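Local coordinates for myosin-2 (Saccharomyces cerevisiae, PDB 6IXO), which moves organelles and other cargo along actin cables as a class V myosin, here represented by its globular cargo-binding tail domain, at residues 160-165 with 227-232; 167-172 with 206-211; 320-325 with 337-342. All coordinates share one frame; numbering follows the deposited sequence. Where two conformers were deposited one is given.

Contact 1: 160-165 with 227-232; sequences NIWLKK and HAVVTT
A buried, apolar helix-to-helix contact near the centre of the globular tail domain joins Leu163 and Trp162 to Val229 and Thr232. The partners are the long helix 134-180 and helix 223-247. Over these short segments the axes come within 11.2 Å and run in roughly the same direction, at a signed crossing angle of -36°. Leu163 and Val229 are the residues whose CA atoms face each other most closely, 7.3 Å apart.

No hydrogen bond crosses the interface. Leu163 uses its two methyls for two different partners. Its CD1 lies 4.2 Å from Val229 CG1, where the two side chains slide past each other in opposite directions. Its CD2 lies 3.9 Å from Thr232 CG2, so the threonine meets the leucine with its methyl. Leu163 already points toward helix 223-247, and CG anti to the backbone N (chi1 -166°) extends its methyls that way.

Val229 also divides its branches. CG1 goes to Leu163, while CG2 comes up to the edge of the Trp162 ring, close to the ring plane, at 4.0 Å from CZ3. The tryptophan and valine side chains cross at about a right angle. The polar side of the indole points elsewhere: Trp162 NE1 donates to the backbone oxygen of Leu97, so this buried N-H is satisfied outside the pair.

Other parts of the fold close round the contact. Val102 and Leu105 of helix 97-124 pack on Trp162, and Tyr159, also of helix 134-180, packs on Val229. Phe377, from a loop, covers both Leu163 and Thr232, while helix 71-90 borders helix 134-180 at Ile161.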
# COMPACT_ATOMS: atom_id res chain seq x y z
N ASN A 160 6.88 -1.22 -2.44
CA ASN A 160 7.63 -0.46 -1.42
C ASN A 160 7.74 1.01 -1.71
O ASN A 160 7.72 1.85 -0.80
CB ASN A 160 9.00 -1.08 -1.26
CG ASN A 160 8.98 -2.19 -0.27
OD1 ASN A 160 8.94 -1.94 0.93
ND2 ASN A 160 8.91 -3.43 -0.75
N ILE A 161 7.90 1.35 -2.97
CA ILE A 161 7.95 2.76 -3.36
C ILE A 161 6.63 3.43 -3.00
O ILE A 161 6.58 4.53 -2.40
CB ILE A 161 8.22 2.90 -4.85
CG1 ILE A 161 9.70 2.55 -5.16
CG2 ILE A 161 7.89 4.32 -5.36
CD1 ILE A 161 9.97 2.33 -6.69
N TRP A 162 5.54 2.75 -3.33
CA TRP A 162 4.21 3.28 -3.08
C TRP A 162 3.90 3.39 -1.60
O TRP A 162 3.40 4.40 -1.14
CB TRP A 162 3.18 2.38 -3.73
CG TRP A 162 1.74 2.89 -3.65
CD1 TRP A 162 1.24 4.08 -4.14
CD2 TRP A 162 0.64 2.19 -3.08
NE1 TRP A 162 -0.12 4.14 -3.93
CE2 TRP A 162 -0.51 2.99 -3.29
CE3 TRP A 162 0.51 0.97 -2.43
CZ2 TRP A 162 -1.77 2.60 -2.84
CZ3 TRP A 162 -0.76 0.57 -2.00
CH2 TRP A 162 -1.88 1.38 -2.22
N LEU A 163 4.20 2.33 -0.87
CA LEU A 163 3.85 2.27 0.55
C LEU A 163 4.61 3.39 1.30
O LEU A 163 4.05 4.04 2.19
CB LEU A 163 4.17 0.89 1.12
CG LEU A 163 3.56 0.56 2.50
CD1 LEU A 163 2.09 0.96 2.58
CD2 LEU A 163 3.71 -0.94 2.85
N LYS A 164 5.86 3.63 0.92
CA LYS A 164 6.62 4.71 1.56
C LYS A 164 5.99 6.06 1.28
O LYS A 164 5.90 6.92 2.17
CB LYS A 164 8.08 4.70 1.08
CG LYS A 164 8.85 5.95 1.58
CD LYS A 164 10.37 5.89 1.20
CE LYS A 164 11.06 4.63 1.77
NZ LYS A 164 11.08 4.57 3.31
N LYS A 165 5.54 6.28 0.06
CA LYS A 165 4.85 7.54 -0.26
C LYS A 165 3.57 7.69 0.54
O LYS A 165 3.25 8.80 0.99
CB LYS A 165 4.53 7.63 -1.77
CG LYS A 165 5.77 7.95 -2.65
CD LYS A 165 5.42 7.61 -4.16
CE LYS A 165 6.66 7.89 -5.05
NZ LYS A 165 6.96 9.32 -5.10
N HIS A 227 -5.29 -5.83 3.56
CA HIS A 227 -4.96 -6.04 4.97
C HIS A 227 -3.53 -5.60 5.27
O HIS A 227 -3.26 -4.94 6.27
CB HIS A 227 -5.14 -7.51 5.39
CG HIS A 227 -4.93 -7.73 6.86
ND1 HIS A 227 -3.70 -8.08 7.39
CD2 HIS A 227 -5.77 -7.58 7.91
CE1 HIS A 227 -3.81 -8.15 8.71
NE2 HIS A 227 -5.05 -7.86 9.05
N ALA A 228 -2.59 -5.97 4.41
CA ALA A 228 -1.16 -5.66 4.68
C ALA A 228 -0.93 -4.17 4.63
O ALA A 228 -0.27 -3.59 5.50
CB ALA A 228 -0.23 -6.40 3.61
N VAL A 229 -1.46 -3.53 3.60
CA VAL A 229 -1.23 -2.11 3.41
C VAL A 229 -1.79 -1.32 4.59
O VAL A 229 -1.13 -0.47 5.19
CB VAL A 229 -1.88 -1.61 2.12
CG1 VAL A 229 -1.91 -0.06 2.11
CG2 VAL A 229 -1.13 -2.21 0.90
N VAL A 230 -3.03 -1.62 4.96
CA VAL A 230 -3.65 -0.82 6.00
C VAL A 230 -3.07 -1.09 7.39
O VAL A 230 -2.91 -0.16 8.21
CB VAL A 230 -5.19 -1.04 5.99
CG1 VAL A 230 -5.83 -0.34 7.23
CG2 VAL A 230 -5.74 -0.44 4.70
N THR A 231 -2.75 -2.35 7.68
CA THR A 231 -2.11 -2.70 8.95
C THR A 231 -0.77 -1.97 9.10
O THR A 231 -0.40 -1.45 10.18
CB THR A 231 -1.90 -4.23 9.03
OG1 THR A 231 -3.17 -4.87 9.21
CG2 THR A 231 -0.98 -4.59 10.19
N THR A 232 -0.01 -1.96 8.00
CA THR A 232 1.29 -1.23 8.01
C THR A 232 1.04 0.26 8.29
O THR A 232 1.71 0.88 9.12
CB THR A 232 2.05 -1.39 6.67
OG1 THR A 232 2.36 -2.77 6.48
CG2 THR A 232 3.37 -0.57 6.67

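Contact 2: 167-172 with 206-211; sequences QKQLQK and LTFFNS
Leu170 and Phe208 have the nearest CA atoms, 8.8 Å apart, where helix 134-180 meets helix 202-218 almost antiparallel, at 164° with the segment axes 11.9 Å apart. Phe208 is the main side chain from helix 202-218. Its CG is anti to the backbone N (chi1 172°), which sends the ring across to the other helix.

Leu170 covers one face of that ring. Its CD2 stands 4.2 Å from the centroid of the Phe208 ring and 22° off the normal, a CH-pi contact displaced toward the rim. Leu170 CG also approaches Phe208 CE2, at 3.8 Å. The same CD2 methyl reaches Phe209 CE2 at 4.2 Å, so one leucine branch serves two neighbouring phenylalanines.

Gln169 comes to the edge of the Phe208 ring. Its OE1 lies in the ring plane, 3.5 Å from Phe208 CE1, with the amide and ring planes turned well apart. The other end of the amide is held by a bond from NE2 to the backbone oxygen of Gly94. Ile98 of helix 97-124 also touches Phe208, and Val237 of helix 223-247 touches Leu170.

Putting an alanine in place of Phe208 removes the ring, and would probably leave Leu170 CD2 without the face it rests on and Gln169 OE1 without its edge partner.

The chemistry is mainly apolar, with no hydrogen bond across the pair. The amide oxygen lies at the C-H edge of the ring, which is probably slightly positive, and not over its face. This approach is consistent with a weak C-H to oxygen attraction.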
# COMPACT_ATOMS: atom_id res chain seq x y z
N GLN A 167 3.05 6.44 3.56
CA GLN A 167 3.50 6.83 4.90
C GLN A 167 3.80 8.32 5.00
O GLN A 167 3.42 8.96 5.99
CB GLN A 167 4.74 6.03 5.31
CG GLN A 167 4.46 4.52 5.52
CD GLN A 167 5.63 3.80 6.18
OE1 GLN A 167 6.77 4.11 5.91
NE2 GLN A 167 5.34 2.86 7.06
N LYS A 168 4.51 8.87 4.01
CA LYS A 168 4.82 10.30 4.07
C LYS A 168 3.57 11.17 4.04
O LYS A 168 3.52 12.20 4.69
CB LYS A 168 5.74 10.72 2.92
CG LYS A 168 7.05 9.93 2.85
CD LYS A 168 7.90 10.11 4.10
CE LYS A 168 9.22 9.30 4.01
NZ LYS A 168 10.14 9.78 2.93
N GLN A 169 2.57 10.79 3.25
CA GLN A 169 1.31 11.54 3.25
C GLN A 169 0.67 11.48 4.60
O GLN A 169 0.09 12.47 5.06
CB GLN A 169 0.31 10.99 2.20
CG GLN A 169 0.66 11.42 0.78
CD GLN A 169 -0.55 11.41 -0.17
OE1 GLN A 169 -1.62 10.89 0.17
NE2 GLN A 169 -0.39 12.00 -1.36
N LEU A 170 0.78 10.33 5.26
CA LEU A 170 0.30 10.27 6.66
C LEU A 170 1.16 11.04 7.65
O LEU A 170 0.63 11.61 8.62
CB LEU A 170 0.17 8.83 7.12
CG LEU A 170 -1.04 8.11 6.57
CD1 LEU A 170 -0.87 6.62 6.87
CD2 LEU A 170 -2.36 8.63 7.18
N GLN A 171 2.47 11.05 7.48
CA GLN A 171 3.31 11.85 8.35
C GLN A 171 2.81 13.30 8.27
O GLN A 171 2.75 14.01 9.27
CB GLN A 171 4.80 11.75 7.97
CG GLN A 171 5.78 12.33 9.02
CD GLN A 171 6.19 11.31 10.07
OE1 GLN A 171 6.24 10.11 9.80
NE2 GLN A 171 6.48 11.78 11.29
N LYS A 172 2.43 13.70 7.07
CA LYS A 172 1.98 15.06 6.80
C LYS A 172 0.61 15.39 7.44
O LYS A 172 0.38 16.49 7.90
CB LYS A 172 1.90 15.26 5.26
CG LYS A 172 1.57 16.72 4.84
CD LYS A 172 1.38 16.85 3.30
CE LYS A 172 1.33 18.33 2.93
NZ LYS A 172 0.71 18.59 1.60
N LEU A 206 -9.86 9.69 7.46
CA LEU A 206 -10.83 8.69 7.05
C LEU A 206 -10.97 8.66 5.52
O LEU A 206 -11.08 7.58 4.92
CB LEU A 206 -12.18 8.97 7.72
CG LEU A 206 -12.05 8.77 9.23
CD1 LEU A 206 -13.33 9.25 9.88
CD2 LEU A 206 -11.84 7.32 9.52
N THR A 207 -10.99 9.83 4.89
CA THR A 207 -11.07 9.91 3.43
C THR A 207 -9.92 9.14 2.80
O THR A 207 -10.09 8.39 1.82
CB THR A 207 -11.03 11.37 2.96
OG1 THR A 207 -12.25 12.00 3.33
CG2 THR A 207 -10.86 11.46 1.44
N PHE A 208 -8.74 9.30 3.37
CA PHE A 208 -7.53 8.66 2.88
C PHE A 208 -7.61 7.13 2.95
O PHE A 208 -7.32 6.43 1.97
CB PHE A 208 -6.33 9.21 3.68
CG PHE A 208 -5.00 8.51 3.43
CD1 PHE A 208 -4.06 9.08 2.60
CD2 PHE A 208 -4.68 7.32 4.09
CE1 PHE A 208 -2.79 8.46 2.40
CE2 PHE A 208 -3.44 6.71 3.91
CZ PHE A 208 -2.49 7.28 3.06
N PHE A 209 -7.96 6.61 4.12
CA PHE A 209 -8.13 5.16 4.24
C PHE A 209 -9.34 4.65 3.42
O PHE A 209 -9.27 3.57 2.80
CB PHE A 209 -8.29 4.75 5.71
CG PHE A 209 -7.01 4.69 6.44
CD1 PHE A 209 -6.18 3.57 6.32
CD2 PHE A 209 -6.58 5.76 7.23
CE1 PHE A 209 -4.95 3.51 6.98
CE2 PHE A 209 -5.35 5.72 7.89
CZ PHE A 209 -4.53 4.59 7.77
N ASN A 210 -10.44 5.41 3.38
CA ASN A 210 -11.53 4.99 2.49
C ASN A 210 -11.11 4.85 1.02
O ASN A 210 -11.60 3.98 0.28
CB ASN A 210 -12.66 6.00 2.53
CG ASN A 210 -13.72 5.58 3.46
OD1 ASN A 210 -14.11 4.41 3.47
ND2 ASN A 210 -14.20 6.51 4.28
N SER A 211 -10.23 5.74 0.61
CA SER A 211 -9.77 5.75 -0.78
C SER A 211 -8.94 4.50 -1.03
O SER A 211 -9.08 3.86 -2.08
CB SER A 211 -8.97 7.03 -1.05
OG SER A 211 -8.50 7.06 -2.39

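Contact 3: 320-325 with 337-342; sequences KLISQY and EILRYV
Ile322 holds CG1 anti to the carbonyl carbon (chi1 -68°) and CG2 anti to the backbone N. This sends CG2 to Leu339 and the CG1-CD1 arm to Val342. Val342, with CG1 anti to the backbone N (chi1 167°), leaves CG2 beside that N to meet the isoleucine.

The motif is a helix-loop-helix pair in the all-helical globular tail, within the Dilute family region. Helix 315-323 is followed by a loop of about a dozen residues, and helix 336-350 then packs back against it. The CA atoms of Ser323 and Leu339 are the closest across the pair, at 7.1 Å.

Ile322 carries most of the contact from its side. It points toward helix 336-350 and is buried, and its two ends do different work. The gamma methyl and the Leu339 side chain slide past each other in opposite directions. The delta methyl and Val342 meet tip to tip. Leu339 and Val342 lie about one turn apart on their helix, so the isoleucine touches two successive positions on one side of it. Leu306 of helix 300-309 and Ile334 of the connecting loop also pack on Ile322.

Ser323 is at the exposed margin. It meets Leu339 CD2 through its CA, at 4.3 Å. Its hydroxyl oxygen OG is hydrogen-bonded to the backbone oxygen of Gln319, within its own helix. Leu339 is partly exposed, whereas Ile322 and Val342 are buried.

The side-chain contacts between the two segments are apolar, and no hydrogen bond joins them. The two closest approaches are nearly equal: Ile322 CG2 to Leu339 CD2 is 3.8 Å, and Ile322 CD1 to Val342 CG2 is 3.9 Å.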
# COMPACT_ATOMS: atom_id res chain seq x y z
N LYS A 320 6.47 9.31 31.87
CA LYS A 320 6.49 10.54 31.08
C LYS A 320 5.10 11.12 30.94
O LYS A 320 4.89 12.32 31.05
CB LYS A 320 7.05 10.31 29.67
CG LYS A 320 8.53 10.08 29.60
CD LYS A 320 9.32 11.32 29.96
CE LYS A 320 10.82 11.00 30.04
NZ LYS A 320 11.62 12.21 30.23
N LEU A 321 4.15 10.25 30.62
CA LEU A 321 2.79 10.70 30.36
C LEU A 321 2.17 11.24 31.65
O LEU A 321 1.56 12.32 31.64
CB LEU A 321 1.94 9.58 29.82
CG LEU A 321 2.37 9.13 28.41
CD1 LEU A 321 1.65 7.84 28.05
CD2 LEU A 321 2.05 10.22 27.39
N ILE A 322 2.31 10.47 32.73
CA ILE A 322 1.77 10.91 34.02
C ILE A 322 2.47 12.17 34.53
O ILE A 322 1.80 13.08 35.06
CB ILE A 322 1.88 9.80 35.09
CG1 ILE A 322 0.95 8.65 34.73
CG2 ILE A 322 1.52 10.36 36.54
CD1 ILE A 322 1.20 7.40 35.50
N SER A 323 3.81 12.24 34.40
CA SER A 323 4.49 13.40 35.01
C SER A 323 4.21 14.64 34.16
O SER A 323 4.32 15.73 34.64
CB SER A 323 6.00 13.18 35.16
OG SER A 323 6.56 12.79 33.92
N GLN A 324 3.84 14.46 32.89
CA GLN A 324 3.51 15.62 32.04
C GLN A 324 2.03 15.97 31.98
O GLN A 324 1.64 16.91 31.30
CB GLN A 324 4.03 15.35 30.59
CG GLN A 324 5.58 15.37 30.60
CD GLN A 324 6.15 14.78 29.31
OE1 GLN A 324 5.46 14.72 28.27
NE2 GLN A 324 7.40 14.34 29.37
N TYR A 325 1.21 15.18 32.66
CA TYR A 325 -0.24 15.41 32.70
C TYR A 325 -0.58 16.81 33.23
O TYR A 325 -0.07 17.19 34.28
CB TYR A 325 -0.90 14.37 33.58
CG TYR A 325 -2.41 14.50 33.68
CD1 TYR A 325 -3.23 14.03 32.67
CD2 TYR A 325 -3.01 15.06 34.82
CE1 TYR A 325 -4.64 14.12 32.76
CE2 TYR A 325 -4.39 15.17 34.92
CZ TYR A 325 -5.19 14.67 33.89
OH TYR A 325 -6.54 14.79 34.03
N GLU A 337 2.94 11.05 46.39
CA GLU A 337 2.92 9.63 46.68
C GLU A 337 2.78 8.79 45.38
O GLU A 337 3.45 7.77 45.20
CB GLU A 337 1.77 9.31 47.64
CG GLU A 337 1.63 10.29 48.84
CD GLU A 337 0.66 11.47 48.59
OE1 GLU A 337 1.11 12.64 48.57
OE2 GLU A 337 -0.56 11.22 48.46
N ILE A 338 1.93 9.24 44.47
CA ILE A 338 1.71 8.47 43.26
C ILE A 338 2.87 8.69 42.28
O ILE A 338 3.33 7.73 41.64
CB ILE A 338 0.33 8.81 42.63
CG1 ILE A 338 -0.75 7.81 43.09
CG2 ILE A 338 0.39 8.75 41.09
CD1 ILE A 338 -0.82 7.50 44.57
N LEU A 339 3.39 9.91 42.20
CA LEU A 339 4.52 10.18 41.31
C LEU A 339 5.75 9.38 41.75
O LEU A 339 6.49 8.86 40.91
CB LEU A 339 4.86 11.68 41.27
CG LEU A 339 3.86 12.63 40.57
CD1 LEU A 339 4.31 14.08 40.67
CD2 LEU A 339 3.65 12.25 39.09
N ARG A 340 5.97 9.24 43.05
CA ARG A 340 7.15 8.50 43.48
C ARG A 340 6.90 7.00 43.33
O ARG A 340 7.83 6.24 43.08
CB ARG A 340 7.55 8.87 44.93
CG ARG A 340 6.77 8.22 46.06
CD ARG A 340 7.33 8.69 47.44
NE ARG A 340 7.76 10.09 47.37
CZ ARG A 340 7.11 11.11 47.92
NH1 ARG A 340 6.00 10.91 48.63
NH2 ARG A 340 7.57 12.35 47.76
N TYR A 341 5.65 6.58 43.46
CA TYR A 341 5.32 5.18 43.22
C TYR A 341 5.67 4.79 41.78
O TYR A 341 6.30 3.76 41.53
CB TYR A 341 3.84 4.92 43.47
CG TYR A 341 3.43 3.48 43.28
CD1 TYR A 341 4.04 2.46 43.99
CD2 TYR A 341 2.40 3.14 42.41
CE1 TYR A 341 3.65 1.14 43.83
CE2 TYR A 341 2.00 1.82 42.24
CZ TYR A 341 2.63 0.82 42.96
OH TYR A 341 2.25 -0.49 42.81
N VAL A 342 5.24 5.63 40.85
CA VAL A 342 5.53 5.40 39.44
C VAL A 342 7.04 5.41 39.17
O VAL A 342 7.56 4.51 38.50
CB VAL A 342 4.85 6.44 38.57
CG1 VAL A 342 5.39 6.38 37.16
CG2 VAL A 342 3.34 6.22 38.59

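Contacts 1 and 2 are neighbours on helix 134-180, with centres 11 Å apart. Helix 202-218 and helix 223-247, which follow each other in the chain, supply their other partners. The two contacts touch directly: Val230 CG1 lies 4.0 Å from Phe209 CE1, and Thr232 CG2 lies 4.0 Å from Gln167 NE2. They thus belong to one continuous packed region. Contact 3 comes later in the chain and lies well away from both. Its centre is 37 Å from that of contact 1 and 34 Å from that of contact 2. Its nearest atoms are about 20 Å and 17 Å from them, respectively.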